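Local coordinates for protein predicted ATPase involved in replication control, Cdc46/Mcm family (Methanopyrus kandleri AV19, PDB 3F8T) that is a homolog of the MCM replicative helicases, a family generally assigned ATP binding, single-stranded DNA binding and helicase activity, at residues A[228-233]-A[404-409]; A[194-199]-A[396-401]; A[307-312]-A[361-366]; A[279-284]-A[329-334]. The protein carries 2 engineered substitutions. All blocks are in the same frame, centred on the assembly; numbering follows the deposited sequence.

Contact 1: residues A[228-233]-A[404-409]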
loop_
_atom_site.group_PDB
_atom_site.type_symbol
_atom_site.label_atom_id
_atom_site.label_comp_id
_atom_site.label_asym_id
_atom_site.label_seq_id
_atom_site.Cartn_x
_atom_site.Cartn_y
_atom_site.Cartn_z
ATOM N N GLN A 228 -5.216 -14.230 -1.649
ATOM C CA GLN A 228 -5.525 -12.875 -1.157
ATOM C C GLN A 228 -4.320 -11.904 -1.241
ATOM O O GLN A 228 -4.462 -10.772 -1.716
ATOM C CB GLN A 228 -6.104 -12.906 0.262
ATOM C CG GLN A 228 -6.384 -11.495 0.803
ATOM C CD GLN A 228 -6.924 -11.522 2.202
ATOM O OE1 GLN A 228 -6.378 -12.208 3.070
ATOM N NE2 GLN A 228 -8.018 -10.783 2.440
ATOM N N LEU A 229 -3.143 -12.356 -0.818
ATOM C CA LEU A 229 -1.925 -11.532 -0.936
ATOM C C LEU A 229 -1.695 -11.078 -2.373
ATOM O O LEU A 229 -1.407 -9.912 -2.623
ATOM C CB LEU A 229 -0.686 -12.283 -0.432
ATOM C CG LEU A 229 -0.597 -12.387 1.104
ATOM C CD1 LEU A 229 0.447 -13.456 1.477
ATOM C CD2 LEU A 229 -0.261 -11.054 1.747
ATOM N N PHE A 230 -1.901 -11.995 -3.307
ATOM C CA PHE A 230 -1.724 -11.721 -4.736
ATOM C C PHE A 230 -2.884 -10.940 -5.375
ATOM O O PHE A 230 -2.894 -10.706 -6.596
ATOM C CB PHE A 230 -1.420 -13.021 -5.473
ATOM C CG PHE A 230 0.023 -13.458 -5.320
ATOM C CD1 PHE A 230 0.423 -14.227 -4.227
ATOM C CD2 PHE A 230 0.980 -13.058 -6.250
ATOM C CE1 PHE A 230 1.756 -14.602 -4.074
ATOM C CE2 PHE A 230 2.315 -13.439 -6.111
ATOM C CZ PHE A 230 2.700 -14.216 -5.022
ATOM N N SER A 231 -3.843 -10.526 -4.552
ATOM C CA SER A 231 -4.933 -9.670 -5.036
ATOM C C SER A 231 -4.740 -8.213 -4.614
ATOM O O SER A 231 -5.596 -7.367 -4.888
ATOM C CB SER A 231 -6.277 -10.180 -4.524
ATOM O OG SER A 231 -6.480 -9.765 -3.191
ATOM N N CYS A 232 -3.644 -7.925 -3.923
ATOM C CA CYS A 232 -3.377 -6.586 -3.408
ATOM C C CYS A 232 -3.003 -5.582 -4.508
ATOM O O CYS A 232 -1.834 -5.278 -4.710
ATOM C CB CYS A 232 -2.276 -6.643 -2.346
ATOM S SG CYS A 232 -2.839 -7.302 -0.777
ATOM N N VAL A 233 -3.995 -5.083 -5.228
ATOM C CA VAL A 233 -3.726 -4.124 -6.313
ATOM C C VAL A 233 -4.701 -2.955 -6.220
ATOM O O VAL A 233 -5.729 -3.066 -5.560
ATOM C CB VAL A 233 -3.769 -4.782 -7.730
ATOM C CG1 VAL A 233 -2.835 -6.006 -7.835
ATOM C CG2 VAL A 233 -5.152 -5.177 -8.097
ATOM N N LEU A 404 5.802 -8.624 -4.152
ATOM C CA LEU A 404 5.919 -7.211 -4.512
ATOM C C LEU A 404 6.142 -7.044 -6.007
ATOM O O LEU A 404 5.547 -6.149 -6.665
ATOM C CB LEU A 404 7.087 -6.580 -3.743
ATOM C CG LEU A 404 6.843 -6.211 -2.277
ATOM C CD1 LEU A 404 8.146 -5.760 -1.639
ATOM C CD2 LEU A 404 5.799 -5.105 -2.155
ATOM N N TYR A 405 7.043 -7.869 -6.522
ATOM C CA TYR A 405 7.364 -7.889 -7.936
ATOM C C TYR A 405 6.122 -8.245 -8.772
ATOM O O TYR A 405 5.738 -7.513 -9.715
ATOM C CB TYR A 405 8.506 -8.876 -8.178
ATOM C CG TYR A 405 8.984 -8.917 -9.607
ATOM C CD1 TYR A 405 9.775 -7.894 -10.130
ATOM C CD2 TYR A 405 8.651 -9.981 -10.434
ATOM C CE1 TYR A 405 10.209 -7.939 -11.457
ATOM C CE2 TYR A 405 9.077 -10.034 -11.747
ATOM C CZ TYR A 405 9.854 -9.020 -12.243
ATOM O OH TYR A 405 10.266 -9.079 -13.544
ATOM N N ALA A 406 5.478 -9.350 -8.410
ATOM C CA ALA A 406 4.316 -9.858 -9.149
ATOM C C ALA A 406 3.181 -8.827 -9.237
ATOM O O ALA A 406 2.575 -8.655 -10.301
ATOM C CB ALA A 406 3.807 -11.169 -8.492
ATOM N N ILE A 407 2.906 -8.150 -8.119
ATOM C CA ILE A 407 1.828 -7.138 -8.038
ATOM C C ILE A 407 2.101 -5.970 -8.972
ATOM O O ILE A 407 1.195 -5.496 -9.672
ATOM C CB ILE A 407 1.644 -6.570 -6.587
ATOM C CG1 ILE A 407 1.104 -7.635 -5.632
ATOM C CG2 ILE A 407 0.675 -5.308 -6.576
ATOM C CD1 ILE A 407 1.166 -7.177 -4.143
ATOM N N ARG A 408 3.340 -5.485 -8.957
ATOM C CA ARG A 408 3.707 -4.304 -9.740
ATOM C C ARG A 408 3.772 -4.661 -11.229
ATOM O O ARG A 408 3.382 -3.864 -12.088
ATOM C CB ARG A 408 5.066 -3.743 -9.287
ATOM C CG ARG A 408 5.460 -2.422 -10.018
ATOM C CD ARG A 408 6.812 -1.889 -9.528
ATOM N NE ARG A 408 7.844 -2.913 -9.690
ATOM C CZ ARG A 408 8.650 -3.027 -10.743
ATOM N NH1 ARG A 408 8.588 -2.143 -11.744
ATOM N NH2 ARG A 408 9.530 -4.020 -10.789
ATOM N N GLU A 409 4.258 -5.862 -11.525
ATOM C CA GLU A 409 4.493 -6.259 -12.906
ATOM C C GLU A 409 3.266 -6.836 -13.586
ATOM O O GLU A 409 3.178 -6.813 -14.810
ATOM C CB GLU A 409 5.649 -7.257 -13.023
ATOM C CG GLU A 409 7.030 -6.667 -12.730
ATOM C CD GLU A 409 7.326 -5.413 -13.553
ATOM O OE1 GLU A 409 7.117 -5.418 -14.780
ATOM O OE2 GLU A 409 7.759 -4.419 -12.959
#
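V233 and I407 mark the closest backbone approach, 6.6 Å between their CA atoms, where the chain leaving helix 219-229 runs through a type I turn (L229 to C232) and an inverse gamma turn centred on C232 to meet helix 396-409. I407 makes most of the contact. Its CG2, anti to the backbone N, lies 3.1 Å from C232 O, a tight fit, and CD1, at the end of the other branch, lies 3.6 Å from the same oxygen. CD1 also touches C232 CB at 3.9 Å, while CG2 reaches V233 CG1 at 3.8 Å, the V233 and I407 side chains meeting at a slant. One residue earlier, A406 points its CB at the rim of the F230 ring, 3.6 Å from CE2 and near the ring plane, so the phenyl group presents an edge to the helix. The buried interface therefore rests on apolar contacts and on one carbonyl oxygen against which the isoleucine carbons lie. Around it, F230 stacks edge-to-face with F208 and packs on A461 and M465 of helix 449-465, whose R464 hydrogen-bonds F230 O; C232 borders A341 on strand 341-346.

Contact 2: residues A[194-199]-A[396-401]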
loop_
_atom_site.group_PDB
_atom_site.type_symbol
_atom_site.label_atom_id
_atom_site.label_comp_id
_atom_site.label_asym_id
_atom_site.label_seq_id
_atom_site.Cartn_x
_atom_site.Cartn_y
_atom_site.Cartn_z
ATOM N N GLU A 194 16.105 -14.773 -11.827
ATOM C CA GLU A 194 16.175 -16.212 -12.064
ATOM C C GLU A 194 15.443 -17.022 -10.981
ATOM O O GLU A 194 14.700 -17.941 -11.310
ATOM C CB GLU A 194 17.641 -16.672 -12.228
ATOM C CG GLU A 194 17.847 -18.160 -12.588
ATOM C CD GLU A 194 16.980 -18.671 -13.759
ATOM O OE1 GLU A 194 16.781 -17.941 -14.762
ATOM O OE2 GLU A 194 16.499 -19.826 -13.671
ATOM N N GLU A 195 15.640 -16.669 -9.705
ATOM C CA GLU A 195 14.908 -17.323 -8.608
ATOM C C GLU A 195 13.405 -17.157 -8.811
ATOM O O GLU A 195 12.646 -18.109 -8.652
ATOM C CB GLU A 195 15.263 -16.734 -7.240
ATOM C CG GLU A 195 16.708 -16.866 -6.785
ATOM C CD GLU A 195 16.865 -16.427 -5.326
ATOM O OE1 GLU A 195 16.513 -17.211 -4.410
ATOM O OE2 GLU A 195 17.314 -15.286 -5.094
ATOM N N PHE A 196 12.992 -15.938 -9.150
ATOM C CA PHE A 196 11.576 -15.619 -9.403
ATOM C C PHE A 196 11.020 -16.514 -10.502
ATOM O O PHE A 196 9.968 -17.121 -10.339
ATOM C CB PHE A 196 11.414 -14.144 -9.803
ATOM C CG PHE A 196 11.579 -13.147 -8.669
ATOM C CD1 PHE A 196 11.925 -13.538 -7.374
ATOM C CD2 PHE A 196 11.412 -11.787 -8.928
ATOM C CE1 PHE A 196 12.068 -12.596 -6.365
ATOM C CE2 PHE A 196 11.575 -10.827 -7.934
ATOM C CZ PHE A 196 11.902 -11.228 -6.645
ATOM N N ARG A 197 11.734 -16.608 -11.628
ATOM C CA ARG A 197 11.250 -17.423 -12.736
ATOM C C ARG A 197 11.125 -18.887 -12.343
ATOM O O ARG A 197 10.152 -19.539 -12.706
ATOM C CB ARG A 197 12.109 -17.262 -13.995
ATOM C CG ARG A 197 11.568 -18.038 -15.208
ATOM C CD ARG A 197 10.099 -17.675 -15.540
ATOM N NE ARG A 197 9.875 -16.235 -15.700
ATOM C CZ ARG A 197 8.669 -15.669 -15.762
ATOM N NH1 ARG A 197 7.583 -16.425 -15.677
ATOM N NH2 ARG A 197 8.546 -14.352 -15.906
ATOM N N GLU A 198 12.089 -19.389 -11.569
ATOM C CA GLU A 198 12.016 -20.756 -11.057
ATOM C C GLU A 198 10.812 -20.973 -10.149
ATOM O O GLU A 198 10.125 -21.985 -10.267
ATOM C CB GLU A 198 13.309 -21.136 -10.339
ATOM C CG GLU A 198 14.461 -21.414 -11.319
ATOM C CD GLU A 198 15.794 -21.541 -10.615
ATOM O OE1 GLU A 198 15.825 -22.131 -9.515
ATOM O OE2 GLU A 198 16.804 -21.049 -11.164
ATOM N N LEU A 199 10.548 -20.016 -9.265
ATOM C CA LEU A 199 9.383 -20.109 -8.376
ATOM C C LEU A 199 8.097 -20.150 -9.204
ATOM O O LEU A 199 7.262 -21.041 -9.016
ATOM C CB LEU A 199 9.375 -18.958 -7.351
ATOM C CG LEU A 199 8.317 -18.934 -6.236
ATOM C CD1 LEU A 199 8.184 -20.288 -5.556
ATOM C CD2 LEU A 199 8.638 -17.844 -5.207
ATOM N N TYR A 396 11.416 -15.972 3.627
ATOM C CA TYR A 396 10.327 -14.990 3.609
ATOM C C TYR A 396 10.723 -13.730 2.829
ATOM O O TYR A 396 9.877 -13.049 2.239
ATOM C CB TYR A 396 9.844 -14.667 5.028
ATOM C CG TYR A 396 8.913 -15.727 5.547
ATOM C CD1 TYR A 396 9.343 -16.690 6.453
ATOM C CD2 TYR A 396 7.614 -15.807 5.077
ATOM C CE1 TYR A 396 8.474 -17.683 6.908
ATOM C CE2 TYR A 396 6.756 -16.792 5.511
ATOM C CZ TYR A 396 7.188 -17.723 6.420
ATOM O OH TYR A 396 6.306 -18.690 6.828
ATOM N N THR A 397 12.017 -13.427 2.831
ATOM C CA THR A 397 12.555 -12.337 2.008
ATOM C C THR A 397 12.240 -12.570 0.533
ATOM O O THR A 397 11.713 -11.683 -0.134
ATOM C CB THR A 397 14.071 -12.158 2.222
ATOM O OG1 THR A 397 14.303 -11.728 3.571
ATOM C CG2 THR A 397 14.627 -11.115 1.270
ATOM N N LEU A 398 12.546 -13.767 0.042
ATOM C CA LEU A 398 12.264 -14.128 -1.332
ATOM C C LEU A 398 10.764 -14.078 -1.594
ATOM O O LEU A 398 10.332 -13.416 -2.534
ATOM C CB LEU A 398 12.836 -15.512 -1.695
ATOM C CG LEU A 398 12.476 -16.007 -3.114
ATOM C CD1 LEU A 398 13.195 -15.232 -4.212
ATOM C CD2 LEU A 398 12.662 -17.520 -3.313
ATOM N N LEU A 399 9.987 -14.747 -0.746
ATOM C CA LEU A 399 8.529 -14.787 -0.900
ATOM C C LEU A 399 7.914 -13.391 -0.967
ATOM O O LEU A 399 7.070 -13.116 -1.826
ATOM C CB LEU A 399 7.886 -15.593 0.238
ATOM C CG LEU A 399 8.223 -17.093 0.276
ATOM C CD1 LEU A 399 7.433 -17.806 1.382
ATOM C CD2 LEU A 399 7.976 -17.742 -1.064
ATOM N N ARG A 400 8.332 -12.512 -0.064
ATOM C CA ARG A 400 7.754 -11.160 -0.011
ATOM C C ARG A 400 8.174 -10.325 -1.219
ATOM O O ARG A 400 7.362 -9.601 -1.811
ATOM C CB ARG A 400 8.174 -10.452 1.268
ATOM C CG ARG A 400 7.360 -9.192 1.558
ATOM C CD ARG A 400 7.995 -8.364 2.667
ATOM N NE ARG A 400 8.597 -9.211 3.701
ATOM C CZ ARG A 400 9.904 -9.399 3.885
ATOM N NH1 ARG A 400 10.805 -8.793 3.111
ATOM N NH2 ARG A 400 10.311 -10.198 4.862
ATOM N N ARG A 401 9.458 -10.407 -1.571
ATOM C CA ARG A 401 9.955 -9.677 -2.749
ATOM C C ARG A 401 9.326 -10.166 -4.062
ATOM O O ARG A 401 9.024 -9.351 -4.938
ATOM C CB ARG A 401 11.484 -9.720 -2.816
ATOM C CG ARG A 401 12.138 -8.793 -1.813
ATOM C CD ARG A 401 13.637 -9.030 -1.778
ATOM N NE ARG A 401 14.271 -8.566 -3.002
ATOM C CZ ARG A 401 14.618 -7.305 -3.241
ATOM N NH1 ARG A 401 14.400 -6.352 -2.336
ATOM N NH2 ARG A 401 15.197 -7.006 -4.394
#
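L398 carries CG anti to its backbone N (chi1 175°), and from there its CD1 reaches F196; on the facing side F196 has CD1 almost eclipsed with CA (chi2 3°), so that this flank of the ring meets the leucine. The evidence is in the ring-edge distances: L398 CD1 sits in the ring plane, 3.6 Å from F196 CE1 and 3.8 Å from F196 CD1, and the two side chains lie alongside each other, running in opposite senses. Farther round the ring, F196 CZ comes within 3.8 Å of the main-chain C of R401. E195, exposed and extended beyond CG, passes L398 at a slant, its OE1 3.9 Å from L398 CD1. At the inner end L199 CD2 meets L399 CD2 at 4.2 Å, those side chains crossing at about a right angle. The short helix segments approach to 11.0 Å between axes, with 80° between their directions, an almost perpendicular helix-helix packing. R401 turns its charge to E192 in a salt bridge, and F196 also meets the ring of Y405. Between the two segments the contact is thus essentially apolar, with its charged groups at the border, which implies cohesion through shape and burial rather than directional bonds.

Contact 3: residues A[307-312]-A[361-366]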
loop_
_atom_site.group_PDB
_atom_site.type_symbol
_atom_site.label_atom_id
_atom_site.label_comp_id
_atom_site.label_asym_id
_atom_site.label_seq_id
_atom_site.Cartn_x
_atom_site.Cartn_y
_atom_site.Cartn_z
ATOM N N ASP A 307 -8.882 -8.243 13.408
ATOM C CA ASP A 307 -9.004 -9.371 14.344
ATOM C C ASP A 307 -10.207 -9.140 15.258
ATOM O O ASP A 307 -10.588 -7.993 15.523
ATOM C CB ASP A 307 -7.728 -9.507 15.177
ATOM C CG ASP A 307 -7.486 -10.944 15.696
ATOM O OD1 ASP A 307 -8.311 -11.849 15.476
ATOM O OD2 ASP A 307 -6.421 -11.149 16.310
ATOM N N HIS A 308 -10.796 -10.234 15.732
ATOM C CA HIS A 308 -11.939 -10.194 16.654
ATOM C C HIS A 308 -13.140 -9.418 16.115
ATOM O O HIS A 308 -13.617 -8.463 16.747
ATOM C CB HIS A 308 -11.494 -9.666 18.024
ATOM C CG HIS A 308 -10.260 -10.344 18.534
ATOM N ND1 HIS A 308 -10.258 -11.653 18.953
ATOM C CD2 HIS A 308 -8.983 -9.912 18.640
ATOM C CE1 HIS A 308 -9.034 -11.990 19.328
ATOM N NE2 HIS A 308 -8.240 -10.955 19.135
ATOM N N LEU A 309 -13.627 -9.844 14.956
ATOM C CA LEU A 309 -14.773 -9.219 14.302
ATOM C C LEU A 309 -16.114 -9.468 15.020
ATOM O O LEU A 309 -17.097 -8.769 14.757
ATOM C CB LEU A 309 -14.849 -9.690 12.833
ATOM C CG LEU A 309 -15.792 -9.023 11.818
ATOM C CD1 LEU A 309 -15.441 -7.545 11.612
ATOM C CD2 LEU A 309 -15.677 -9.754 10.499
ATOM N N GLU A 310 -16.169 -10.461 15.915
ATOM C CA GLU A 310 -17.433 -10.796 16.591
ATOM C C GLU A 310 -18.076 -9.566 17.208
ATOM O O GLU A 310 -17.397 -8.784 17.878
ATOM C CB GLU A 310 -17.240 -11.892 17.657
ATOM C CG GLU A 310 -16.265 -11.537 18.782
ATOM C CD GLU A 310 -14.835 -11.998 18.528
ATOM O OE1 GLU A 310 -14.497 -12.407 17.393
ATOM O OE2 GLU A 310 -14.035 -11.967 19.490
ATOM N N GLY A 311 -19.371 -9.394 16.942
ATOM C CA GLY A 311 -20.155 -8.276 17.487
ATOM C C GLY A 311 -19.703 -6.916 16.979
ATOM O O GLY A 311 -19.897 -5.896 17.651
ATOM N N ALA A 312 -19.082 -6.897 15.799
ATOM C CA ALA A 312 -18.634 -5.652 15.181
ATOM C C ALA A 312 -19.780 -4.631 15.167
ATOM O O ALA A 312 -20.831 -4.914 14.588
ATOM C CB ALA A 312 -18.165 -5.923 13.760
ATOM N N ILE A 361 -21.789 -18.139 12.993
ATOM C CA ILE A 361 -21.173 -16.819 12.893
ATOM C C ILE A 361 -22.205 -15.749 13.240
ATOM O O ILE A 361 -23.188 -15.576 12.518
ATOM C CB ILE A 361 -20.633 -16.561 11.466
ATOM C CG1 ILE A 361 -19.569 -17.602 11.100
ATOM C CG2 ILE A 361 -20.079 -15.141 11.340
ATOM C CD1 ILE A 361 -19.117 -17.525 9.662
ATOM N N ASP A 362 -21.992 -15.042 14.344
ATOM C CA ASP A 362 -22.887 -13.930 14.687
ATOM C C ASP A 362 -22.442 -12.620 14.009
ATOM O O ASP A 362 -21.665 -11.832 14.551
ATOM C CB ASP A 362 -23.133 -13.806 16.210
ATOM C CG ASP A 362 -22.049 -13.013 16.938
ATOM O OD1 ASP A 362 -20.863 -13.402 16.868
ATOM O OD2 ASP A 362 -22.392 -12.001 17.591
ATOM N N LEU A 363 -22.919 -12.457 12.780
ATOM C CA LEU A 363 -22.731 -11.268 11.964
ATOM C C LEU A 363 -23.903 -11.269 11.021
ATOM O O LEU A 363 -24.348 -12.341 10.596
ATOM C CB LEU A 363 -21.458 -11.365 11.127
ATOM C CG LEU A 363 -20.078 -10.963 11.635
ATOM C CD1 LEU A 363 -19.065 -11.230 10.524
ATOM C CD2 LEU A 363 -20.014 -9.503 12.074
ATOM N N ASP A 364 -24.401 -10.089 10.664
ATOM C CA ASP A 364 -25.566 -10.033 9.793
ATOM C C ASP A 364 -25.254 -10.548 8.393
ATOM O O ASP A 364 -24.110 -10.467 7.926
ATOM C CB ASP A 364 -26.181 -8.625 9.757
ATOM C CG ASP A 364 -25.232 -7.597 9.229
ATOM O OD1 ASP A 364 -25.407 -7.185 8.066
ATOM O OD2 ASP A 364 -24.296 -7.231 9.967
ATOM N N GLN A 365 -26.282 -11.083 7.739
ATOM C CA GLN A 365 -26.161 -11.692 6.416
ATOM C C GLN A 365 -25.579 -10.757 5.356
ATOM O O GLN A 365 -24.743 -11.186 4.559
ATOM C CB GLN A 365 -27.513 -12.262 5.964
ATOM C CG GLN A 365 -28.078 -13.303 6.928
ATOM C CD GLN A 365 -29.525 -13.705 6.633
ATOM O OE1 GLN A 365 -29.956 -13.772 5.475
ATOM N NE2 GLN A 365 -30.277 -13.995 7.693
ATOM N N ASP A 366 -26.018 -9.495 5.353
ATOM C CA ASP A 366 -25.567 -8.497 4.377
ATOM C C ASP A 366 -24.060 -8.244 4.489
ATOM O O ASP A 366 -23.348 -8.288 3.482
ATOM C CB ASP A 366 -26.369 -7.186 4.508
ATOM C CG ASP A 366 -25.757 -6.008 3.716
ATOM O OD1 ASP A 366 -25.379 -6.168 2.526
ATOM O OD2 ASP A 366 -25.677 -4.894 4.287
#
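E310 faces D362, and G311 faces L363, at CA-CA distances of 6.6 and 6.8 Å, where two irregular backbones meet. Segment 307-312 folds into a type II turn from L309 to A312, closed by A312 N to L309 O, with G311 at positive phi; segment 361-366 bends through an inverse gamma turn centred on D362 before entering helix 365-368. L363 makes the apolar part of the contact. Its two methyl branches divide the work: CD1 meets L309 CD2 at 3.7 Å, the leucines crossing at about a right angle, while CD2 lies 4.0 Å from L309 O and 4.4 Å from A312 CB. L309 CG, anti to the backbone N (chi1 -169°), itself lies near L363 CD1, and CD2 makes the closer contact. At the outer end the D362 carboxylate lies beside the turn, OD1 being 4.0 Å from E310 CB and OD2 4.0 Å from G311 N, too long for a bond. E310 bends at chi2 (-93°), which carries CD away from D362, and the like-charged E310 OE1 and D362 OD1 stay 6.5 Å apart; E310 OE1 instead accepts from N347 N. D364 caps F367 N of the following helix and pairs with R317 of helix 314-326. The turn follows strand 303-307, the third strand in sequence of the AAA+ core, whose end is where the Walker B motif normally lies, and it packs beside strand 341-346.

Contact 4: residues A[279-284]-A[329-334]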
loop_
_atom_site.group_PDB
_atom_site.type_symbol
_atom_site.label_atom_id
_atom_site.label_comp_id
_atom_site.label_asym_id
_atom_site.label_seq_id
_atom_site.Cartn_x
_atom_site.Cartn_y
_atom_site.Cartn_z
ATOM N N LEU A 279 -10.234 3.492 12.751
ATOM C CA LEU A 279 -10.384 2.585 11.607
ATOM C C LEU A 279 -10.459 3.333 10.273
ATOM O O LEU A 279 -9.942 2.861 9.261
ATOM C CB LEU A 279 -11.635 1.698 11.783
ATOM C CG LEU A 279 -12.026 0.727 10.660
ATOM C CD1 LEU A 279 -10.914 -0.332 10.416
ATOM C CD2 LEU A 279 -13.363 0.067 10.993
ATOM N N THR A 280 -11.109 4.489 10.268
ATOM C CA THR A 280 -11.296 5.249 9.044
ATOM C C THR A 280 -10.301 6.419 8.992
ATOM O O THR A 280 -9.213 6.301 8.414
ATOM C CB THR A 280 -12.774 5.729 8.906
ATOM O OG1 THR A 280 -13.141 6.475 10.068
ATOM C CG2 THR A 280 -13.703 4.533 8.808
ATOM N N ALA A 281 -10.673 7.531 9.624
ATOM C CA ALA A 281 -9.855 8.725 9.681
ATOM C C ALA A 281 -10.525 9.666 10.671
ATOM O O ALA A 281 -11.704 9.506 10.968
ATOM C CB ALA A 281 -9.759 9.380 8.292
ATOM N N VAL A 282 -9.775 10.625 11.198
ATOM C CA VAL A 282 -10.364 11.663 12.059
ATOM C C VAL A 282 -10.080 13.060 11.476
ATOM O O VAL A 282 -8.958 13.337 11.042
ATOM C CB VAL A 282 -9.904 11.536 13.543
ATOM C CG1 VAL A 282 -8.446 11.859 13.709
ATOM C CG2 VAL A 282 -10.740 12.432 14.463
ATOM N N LEU A 283 -11.112 13.902 11.430
ATOM C CA LEU A 283 -10.947 15.310 11.074
ATOM C C LEU A 283 -11.182 16.142 12.332
ATOM O O LEU A 283 -12.268 16.101 12.907
ATOM C CB LEU A 283 -11.917 15.709 9.958
ATOM C CG LEU A 283 -11.918 17.158 9.470
ATOM C CD1 LEU A 283 -10.644 17.492 8.694
ATOM C CD2 LEU A 283 -13.149 17.406 8.607
ATOM N N LYS A 284 -10.152 16.855 12.777
ATOM C CA LYS A 284 -10.239 17.677 13.983
ATOM C C LYS A 284 -10.202 19.147 13.606
ATOM O O LYS A 284 -9.367 19.552 12.796
ATOM C CB LYS A 284 -9.082 17.371 14.930
ATOM C CG LYS A 284 -9.212 16.069 15.693
ATOM C CD LYS A 284 -9.940 16.269 17.022
ATOM C CE LYS A 284 -9.887 15.006 17.879
ATOM N NZ LYS A 284 -10.811 13.954 17.376
ATOM N N VAL A 329 -12.538 5.159 2.412
ATOM C CA VAL A 329 -13.267 5.543 3.608
ATOM C C VAL A 329 -13.632 7.001 3.419
ATOM O O VAL A 329 -12.899 7.749 2.757
ATOM C CB VAL A 329 -12.452 5.406 4.925
ATOM C CG1 VAL A 329 -11.754 4.052 5.023
ATOM C CG2 VAL A 329 -11.459 6.522 5.071
ATOM N N THR A 330 -14.754 7.396 4.012
ATOM C CA THR A 330 -15.218 8.776 3.926
ATOM C C THR A 330 -15.427 9.281 5.344
ATOM O O THR A 330 -16.030 8.601 6.193
ATOM C CB THR A 330 -16.503 8.908 3.086
ATOM O OG1 THR A 330 -16.311 8.278 1.818
ATOM C CG2 THR A 330 -16.860 10.403 2.845
ATOM N N VAL A 331 -14.857 10.450 5.612
ATOM C CA VAL A 331 -15.062 11.139 6.865
ATOM C C VAL A 331 -15.430 12.585 6.515
ATOM O O VAL A 331 -14.665 13.275 5.841
ATOM C CB VAL A 331 -13.806 11.044 7.781
ATOM C CG1 VAL A 331 -12.564 11.583 7.095
ATOM C CG2 VAL A 331 -14.032 11.738 9.113
ATOM N N ASP A 332 -16.623 13.015 6.924
ATOM C CA ASP A 332 -17.081 14.397 6.686
ATOM C C ASP A 332 -16.960 14.838 5.222
ATOM O O ASP A 332 -16.475 15.947 4.899
ATOM C CB ASP A 332 -16.343 15.345 7.628
ATOM C CG ASP A 332 -16.639 15.052 9.098
ATOM O OD1 ASP A 332 -17.770 14.614 9.400
ATOM O OD2 ASP A 332 -15.756 15.264 9.954
ATOM N N GLY A 333 -17.414 13.963 4.328
ATOM C CA GLY A 333 -17.393 14.253 2.910
ATOM C C GLY A 333 -16.034 14.163 2.253
ATOM O O GLY A 333 -15.913 14.431 1.056
ATOM N N ILE A 334 -15.002 13.825 3.025
ATOM C CA ILE A 334 -13.659 13.629 2.465
ATOM C C ILE A 334 -13.461 12.140 2.195
ATOM O O ILE A 334 -13.445 11.344 3.134
ATOM C CB ILE A 334 -12.538 14.114 3.406
ATOM C CG1 ILE A 334 -12.628 15.624 3.633
ATOM C CG2 ILE A 334 -11.159 13.759 2.804
ATOM C CD1 ILE A 334 -12.114 16.068 4.995
HETATM O O HOH W 1 -14.979 16.599 12.241
#
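T280 and V329 meet obliquely, CB to CB at 4.0 Å. T280 OG1 lies between the backbone N and the carbonyl carbon (chi1 56°), from where it bonds back to L276 O, leaving the carbon atoms to face the valine. In V331 it is CG1 that takes the position between backbone N and carbonyl carbon (chi1 57°), and it contacts A281 CB at 3.8 Å, while CG2, anti to the backbone N, lies 3.7 Å from A281 O. That carbonyl oxygen is buried by the contact and has no polar partner in the model. Strand 281-285 pairs with 289-293 as a hairpin inserted between helices 276-279 and 295-298, consistent with the helix-2 insert of MCM proteins; 328-331 and 334-337 form a two-residue hairpin with a type I' turn at D332-G333, probably the presensor-1 hairpin, as it precedes strand 341-346. No direct hydrogen bond joins the two segments; V331 and other side chains make the contact, in part against backbone. Near the turn, L283 extends with CG anti to the backbone N (chi1 179°), and its CD2 lies 3.6 Å from D332 OD2 and 4.0 Å from I334 CD1. A water bridges the segments at this end, donating to L283 O and to D332 OD2, each at 2.8 Å.

In the fold
Contacts 1 and 2 share helix 396-409, meet through Y405 and F196, and lie 13 Å apart between centres; contact 1 is wholly buried, whereas contact 2 runs from a buried inner end to charged residues at the surface. Contacts 3 and 4, both partly buried, have centres 23 Å apart and do not touch; L279 and L309 nevertheless both pack on L320 of helix 314-326. Isoleucine around a carbonyl carries contact 1, helix-to-helix leucine and phenylalanine contact 2, and a leucine pair beside acidic groups contact 3. Contact 4 differs in joining two hairpins and in having a bridging water. Contacts 2 and 4 lie on opposite sides of the chain's centre.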